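Cytochrome C-type biogenesis protein ccmF (Thermus thermophilus, PDB 6ZMQ) binds heme in the membrane and, as a cytochrome c heme lyase, probably serves the attachment of heme to apocytochrome c during cytochrome c maturation. Local coordinates at residues 44-49 and 210-215; 52-57 and 140-145. All coordinates share one frame; numbering follows the deposited sequence.

Contact 1: residues 44-49 and 210-215; sequences LAYLQG and AMATRR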
# COMPACT_ATOMS: atom_id res chain seq x y z
N LEU A 44 -8.40 -17.69 -28.80
CA LEU A 44 -8.84 -18.79 -29.68
C LEU A 44 -9.12 -20.07 -28.88
O LEU A 44 -10.02 -20.84 -29.24
CB LEU A 44 -7.81 -19.07 -30.77
CG LEU A 44 -7.98 -18.46 -32.17
CD1 LEU A 44 -8.29 -16.96 -32.17
CD2 LEU A 44 -6.77 -18.78 -33.04
N ALA A 45 -8.35 -20.29 -27.81
CA ALA A 45 -8.54 -21.45 -26.94
C ALA A 45 -9.87 -21.39 -26.19
O ALA A 45 -10.48 -22.42 -25.92
CB ALA A 45 -7.37 -21.54 -25.96
N TYR A 46 -10.30 -20.19 -25.79
CA TYR A 46 -11.64 -20.08 -25.21
C TYR A 46 -12.72 -20.22 -26.29
O TYR A 46 -13.72 -20.92 -26.08
CB TYR A 46 -11.84 -18.77 -24.44
CG TYR A 46 -13.25 -18.64 -23.90
CD1 TYR A 46 -13.66 -19.40 -22.81
CD2 TYR A 46 -14.18 -17.77 -24.48
CE1 TYR A 46 -14.95 -19.30 -22.30
CE2 TYR A 46 -15.49 -17.67 -23.98
CZ TYR A 46 -15.86 -18.45 -22.89
OH TYR A 46 -17.13 -18.37 -22.36
N LEU A 47 -12.55 -19.53 -27.42
CA LEU A 47 -13.63 -19.39 -28.40
C LEU A 47 -13.94 -20.71 -29.11
O LEU A 47 -15.09 -21.15 -29.13
CB LEU A 47 -13.29 -18.28 -29.41
CG LEU A 47 -13.43 -16.81 -28.99
CD1 LEU A 47 -13.72 -15.90 -30.17
CD2 LEU A 47 -14.49 -16.61 -27.91
N GLN A 48 -12.93 -21.34 -29.71
CA GLN A 48 -13.17 -22.59 -30.43
C GLN A 48 -12.76 -23.85 -29.67
O GLN A 48 -12.98 -24.95 -30.19
CB GLN A 48 -12.51 -22.54 -31.81
CG GLN A 48 -13.51 -22.13 -32.89
CD GLN A 48 -12.99 -21.08 -33.84
OE1 GLN A 48 -11.81 -20.75 -33.83
NE2 GLN A 48 -13.88 -20.57 -34.68
N GLY A 49 -12.19 -23.71 -28.48
CA GLY A 49 -12.05 -24.84 -27.57
C GLY A 49 -11.00 -25.86 -27.92
O GLY A 49 -11.17 -27.05 -27.63
N ALA A 210 -14.31 -16.63 -13.98
CA ALA A 210 -15.36 -17.39 -13.31
C ALA A 210 -16.75 -17.00 -13.79
O ALA A 210 -17.54 -17.86 -14.18
CB ALA A 210 -15.26 -17.20 -11.79
N MET A 211 -17.00 -15.69 -13.89
CA MET A 211 -18.26 -15.17 -14.40
C MET A 211 -18.47 -15.44 -15.88
O MET A 211 -19.60 -15.33 -16.36
CB MET A 211 -18.34 -13.65 -14.19
CG MET A 211 -18.55 -13.23 -12.75
SD MET A 211 -18.10 -11.51 -12.40
CE MET A 211 -16.71 -11.21 -13.50
N ALA A 212 -17.41 -15.78 -16.62
CA ALA A 212 -17.61 -16.24 -17.98
C ALA A 212 -17.63 -17.76 -18.08
O ALA A 212 -18.17 -18.29 -19.06
CB ALA A 212 -16.54 -15.67 -18.90
N THR A 213 -17.07 -18.47 -17.11
CA THR A 213 -17.03 -19.92 -17.18
C THR A 213 -18.18 -20.52 -16.38
O THR A 213 -18.42 -21.74 -16.42
CB THR A 213 -15.63 -20.40 -16.73
OG1 THR A 213 -14.66 -19.61 -17.43
CG2 THR A 213 -15.31 -21.82 -17.15
N ARG A 214 -18.91 -19.65 -15.67
CA ARG A 214 -20.15 -19.94 -14.93
C ARG A 214 -19.92 -20.91 -13.77
O ARG A 214 -20.84 -21.61 -13.34
CB ARG A 214 -21.28 -20.42 -15.85
CG ARG A 214 -21.68 -19.38 -16.89
CD ARG A 214 -21.65 -19.94 -18.30
NE ARG A 214 -21.68 -18.86 -19.28
CZ ARG A 214 -21.25 -18.97 -20.54
NH1 ARG A 214 -20.78 -20.13 -20.97
NH2 ARG A 214 -21.31 -17.94 -21.36
N ARG A 215 -18.69 -20.92 -13.25
CA ARG A 215 -18.31 -21.61 -12.02
C ARG A 215 -17.95 -20.53 -11.00
O ARG A 215 -16.82 -20.05 -10.97
CB ARG A 215 -17.15 -22.57 -12.28
CG ARG A 215 -17.53 -23.71 -13.23
CD ARG A 215 -16.49 -24.82 -13.27
NE ARG A 215 -16.31 -25.29 -14.64
CZ ARG A 215 -15.26 -24.99 -15.41
NH1 ARG A 215 -14.31 -24.21 -14.93
NH2 ARG A 215 -15.17 -25.47 -16.64

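Contact 2: residues 52-57 and 140-145; sequences RFLRGA and LVLAVL. With PTY (phosphatidylethanolamine), chain E.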
# COMPACT_ATOMS: atom_id res chain seq x y z
N ARG A 52 -4.54 -27.25 -28.40
CA ARG A 52 -3.25 -26.81 -28.95
C ARG A 52 -3.02 -25.30 -28.86
O ARG A 52 -1.96 -24.83 -29.29
CB ARG A 52 -3.11 -27.28 -30.40
CG ARG A 52 -3.16 -28.79 -30.53
CD ARG A 52 -4.02 -29.32 -31.65
NE ARG A 52 -3.75 -30.75 -31.79
CZ ARG A 52 -4.64 -31.66 -32.15
NH1 ARG A 52 -4.33 -32.94 -32.10
NH2 ARG A 52 -5.88 -31.29 -32.45
N PHE A 53 -3.98 -24.53 -28.35
CA PHE A 53 -3.84 -23.10 -28.13
C PHE A 53 -3.75 -22.74 -26.65
O PHE A 53 -3.08 -21.77 -26.29
CB PHE A 53 -4.99 -22.37 -28.81
CG PHE A 53 -5.08 -22.65 -30.29
CD1 PHE A 53 -3.92 -22.73 -31.06
CD2 PHE A 53 -6.31 -22.81 -30.91
CE1 PHE A 53 -3.98 -22.99 -32.42
CE2 PHE A 53 -6.38 -23.07 -32.27
CZ PHE A 53 -5.22 -23.16 -33.03
N LEU A 54 -4.41 -23.52 -25.79
CA LEU A 54 -4.11 -23.44 -24.36
C LEU A 54 -2.74 -24.02 -24.05
O LEU A 54 -2.14 -23.65 -23.04
CB LEU A 54 -5.22 -24.14 -23.55
CG LEU A 54 -5.33 -24.11 -22.01
CD1 LEU A 54 -4.60 -25.26 -21.31
CD2 LEU A 54 -4.92 -22.77 -21.41
N ARG A 55 -2.21 -24.91 -24.91
CA ARG A 55 -0.78 -25.20 -24.81
C ARG A 55 0.07 -24.02 -25.26
O ARG A 55 1.12 -23.78 -24.68
CB ARG A 55 -0.37 -26.45 -25.61
CG ARG A 55 -1.07 -27.74 -25.24
CD ARG A 55 -0.90 -28.82 -26.31
NE ARG A 55 0.47 -28.94 -26.82
CZ ARG A 55 0.79 -28.90 -28.11
NH1 ARG A 55 -0.15 -28.76 -29.03
NH2 ARG A 55 2.06 -29.01 -28.49
N GLY A 56 -0.36 -23.29 -26.29
CA GLY A 56 0.48 -22.21 -26.82
C GLY A 56 0.58 -21.00 -25.91
O GLY A 56 1.67 -20.43 -25.73
N ALA A 57 -0.55 -20.58 -25.33
CA ALA A 57 -0.53 -19.46 -24.39
C ALA A 57 0.22 -19.81 -23.11
O ALA A 57 0.92 -18.96 -22.54
CB ALA A 57 -1.96 -19.02 -24.07
N LEU A 140 -9.03 -18.42 -20.22
CA LEU A 140 -9.47 -17.05 -19.99
C LEU A 140 -8.62 -16.28 -18.97
O LEU A 140 -8.48 -15.05 -19.14
CB LEU A 140 -10.95 -17.00 -19.60
CG LEU A 140 -11.84 -16.54 -20.77
CD1 LEU A 140 -13.17 -16.10 -20.28
CD2 LEU A 140 -11.22 -15.42 -21.64
N VAL A 141 -8.04 -16.93 -17.94
CA VAL A 141 -7.12 -16.20 -17.06
C VAL A 141 -5.87 -15.80 -17.83
O VAL A 141 -5.36 -14.68 -17.64
CB VAL A 141 -6.75 -16.97 -15.76
CG1 VAL A 141 -7.91 -17.12 -14.83
CG2 VAL A 141 -6.02 -18.31 -15.97
N LEU A 142 -5.42 -16.65 -18.77
CA LEU A 142 -4.28 -16.25 -19.60
C LEU A 142 -4.64 -15.11 -20.54
O LEU A 142 -3.82 -14.21 -20.73
CB LEU A 142 -3.73 -17.46 -20.37
CG LEU A 142 -3.06 -18.55 -19.52
CD1 LEU A 142 -2.19 -19.43 -20.36
CD2 LEU A 142 -2.22 -17.94 -18.40
N ALA A 143 -5.89 -15.09 -21.06
CA ALA A 143 -6.33 -14.01 -21.94
C ALA A 143 -6.30 -12.64 -21.26
O ALA A 143 -5.71 -11.69 -21.78
CB ALA A 143 -7.73 -14.31 -22.47
N VAL A 144 -6.85 -12.56 -20.04
CA VAL A 144 -6.88 -11.25 -19.37
C VAL A 144 -5.50 -10.86 -18.82
O VAL A 144 -5.11 -9.68 -18.88
CB VAL A 144 -7.99 -11.22 -18.30
CG1 VAL A 144 -7.87 -12.38 -17.41
CG2 VAL A 144 -8.03 -9.91 -17.49
N LEU A 145 -4.70 -11.83 -18.34
CA LEU A 145 -3.37 -11.49 -17.82
C LEU A 145 -2.40 -11.11 -18.94
O LEU A 145 -1.62 -10.15 -18.79
CB LEU A 145 -2.82 -12.64 -16.97
CG LEU A 145 -3.46 -12.94 -15.60
CD1 LEU A 145 -2.63 -13.98 -14.87
CD2 LEU A 145 -3.53 -11.66 -14.79
C1 PTY E . -2.95 9.70 -28.00
C2 PTY E . -3.27 16.81 -28.74
C3 PTY E . -3.60 15.95 -27.52
O4 PTY E . -1.66 9.26 -27.67
C5 PTY E . -3.57 11.19 -26.06
C6 PTY E . -3.85 9.86 -26.77
O7 PTY E . -3.75 8.75 -25.90
C8 PTY E . -4.76 7.76 -26.02
O10 PTY E . -5.56 7.85 -26.89
C11 PTY E . -4.85 6.56 -25.06
C12 PTY E . -5.90 5.51 -25.50
C13 PTY E . -6.42 4.65 -24.33
C14 PTY E . -6.54 3.16 -24.66
C15 PTY E . -6.29 2.27 -23.43
C16 PTY E . -7.06 0.94 -23.47
C17 PTY E . -6.10 -0.25 -23.39
C18 PTY E . -6.71 -1.50 -22.75
C19 PTY E . -5.78 -2.71 -22.91
C20 PTY E . -6.51 -4.02 -22.59
C21 PTY E . -5.83 -5.21 -23.27
C22 PTY E . -6.87 -6.19 -23.83
C23 PTY E . -7.37 -7.14 -22.73
C24 PTY E . -8.30 -8.21 -23.32
C25 PTY E . -8.64 -9.30 -22.30
C26 PTY E . -10.15 -9.33 -22.05
C27 PTY E . -10.64 -10.76 -21.85
C28 PTY E . -11.98 -10.71 -21.13
C29 PTY E . -12.79 -11.98 -21.40
C30 PTY E . -1.05 8.57 -28.73
C31 PTY E . -1.38 7.10 -28.96
O30 PTY E . -0.29 9.13 -29.45
C32 PTY E . -1.22 6.33 -27.65
C33 PTY E . -1.78 4.91 -27.76
C34 PTY E . -1.38 4.10 -26.52
C35 PTY E . -2.00 2.71 -26.57
C36 PTY E . -1.14 1.70 -25.80
C37 PTY E . -1.33 0.30 -26.41
C38 PTY E . -1.90 -0.64 -25.35
C39 PTY E . -2.29 -1.98 -25.97
C40 PTY E . -3.82 -2.07 -26.10
C41 PTY E . -4.27 -3.50 -26.40
C42 PTY E . -4.37 -3.70 -27.91
C43 PTY E . -5.32 -4.86 -28.20
C44 PTY E . -4.50 -6.08 -28.59
P1 PTY E . -3.67 13.33 -27.66
O11 PTY E . -2.85 14.76 -27.55
O12 PTY E . -5.07 13.52 -27.12
O13 PTY E . -3.76 12.96 -29.12
O14 PTY E . -2.87 12.12 -26.86
N1 PTY E . -4.48 17.06 -29.49

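Contact 1: residues 44-49 and 210-215
The phenol of Tyr46 meets two groups at a slant: its OH comes obliquely to the Arg214 guanidinium, and the carbonyl oxygen of Ala212 approaches the Tyr46 ring in the same indirect way. That Ala212 oxygen also lies on one face of the Arg214 guanidinium, above its centre. A second flat group, the Arg215 guanidinium, has the Thr213 methyl CG2 over one face, offset toward the rim.

Across the contact, Tyr46 does all the reaching from 44-49. Its OH stops 3.5 Å from Ala212 O and stands 4.4 Å from Ala212 CB. Arg214 NH1 lies 4.3 Å from the same OH, a looser neighbour on the margin. The ring gets there because its CG is anti to the backbone N (chi1 177°), which sends the phenol outward from helix 20-47. It bridges backbones whose closest CA atoms, those of Tyr46 and Thr213, are 9.7 Å apart, and it ends at Ala212.

Two helix ends meet here, the last turns of helices 20-47 and 185-213, both predicted to span the membrane. Both segments leave the helix through a residue of positive phi, Gly49 at 74° and Arg214 at 64°. The latter turn carries the Arg214 side chain back toward the end of its own helix, where the Ala212 carbonyl could help to settle its positive charge. Arg346 brings a second positive charge close by.

Helix 135-157 touches both partners, Ser139 on Tyr46 and Leu140 on Ala212. Beyond the turn, Arg215 NH1 forms a salt bridge with Asp134 OD1, and Thr213 OG1 is hydrogen-bonded to the Ala209 carbonyl one turn back.

Contact 2: residues 52-57 and 140-145
Leu142 pushes a single methyl, CD1, against the end of helix 51-57. That carbon sits 3.7 Å from Ala57 CB and equally far, 3.7 Å, from the Ala57 carbonyl carbon, so it rests on both the side chain and the main chain of one residue. Leu54, a turn earlier, adds its CD2 at 4.4 Å from Leu142 CD1, a lighter touch at the flank.

Leu142 holds its CG anti to its own carbonyl carbon (chi1 -67°), which extends the branch toward the neighbouring helix. Ala57 is small and points back at it, allowing the two CA atoms to stand 6.9 Å apart. Around this pair, Ala57 also packs on Ala42 of helix 20-47 and on Phe146, Leu54 on Ala138, and Leu142 on Arg58 and Lys131.

Segment 140-145, in a helix predicted to span the membrane, packs on short helix 51-57 through Leu142, while Leu140, Ala143 and Val144 line a phosphatidylethanolamine pocket. Leu140 CD2 lies 3.8 Å from C29 of an acyl chain, and the main chain of Ala143 and Val144 runs beside C25, with Val144 CA at 3.9 Å.

With methyls and backbone carbon as the touching atoms, the helix pairing relies on dispersion and fit of shape, and sets no directional bond between the two segments.

In the fold
The two contacts are neighbours, their centres 11 Å apart, and both segments of contact 2 fall between those of contact 1 in sequence. Leu140 ties them together: its CD1 lies 3.7 Å from Ala212 CB, and its CG 3.9 Å from Tyr46 CD1. Ala45 CB packs 3.6 Å from Leu54 N, where helix 51-57 follows helix 20-47. Helix 135-157 therefore joins both pairings. The lipid that touches Leu140 and Val144 in contact 2 comes only within about 6 Å of the Ala212 side chain in contact 1. Both contacts lie away from the heme-binding residues. Their centres are about 33 and 30 Å from the centre of the chain.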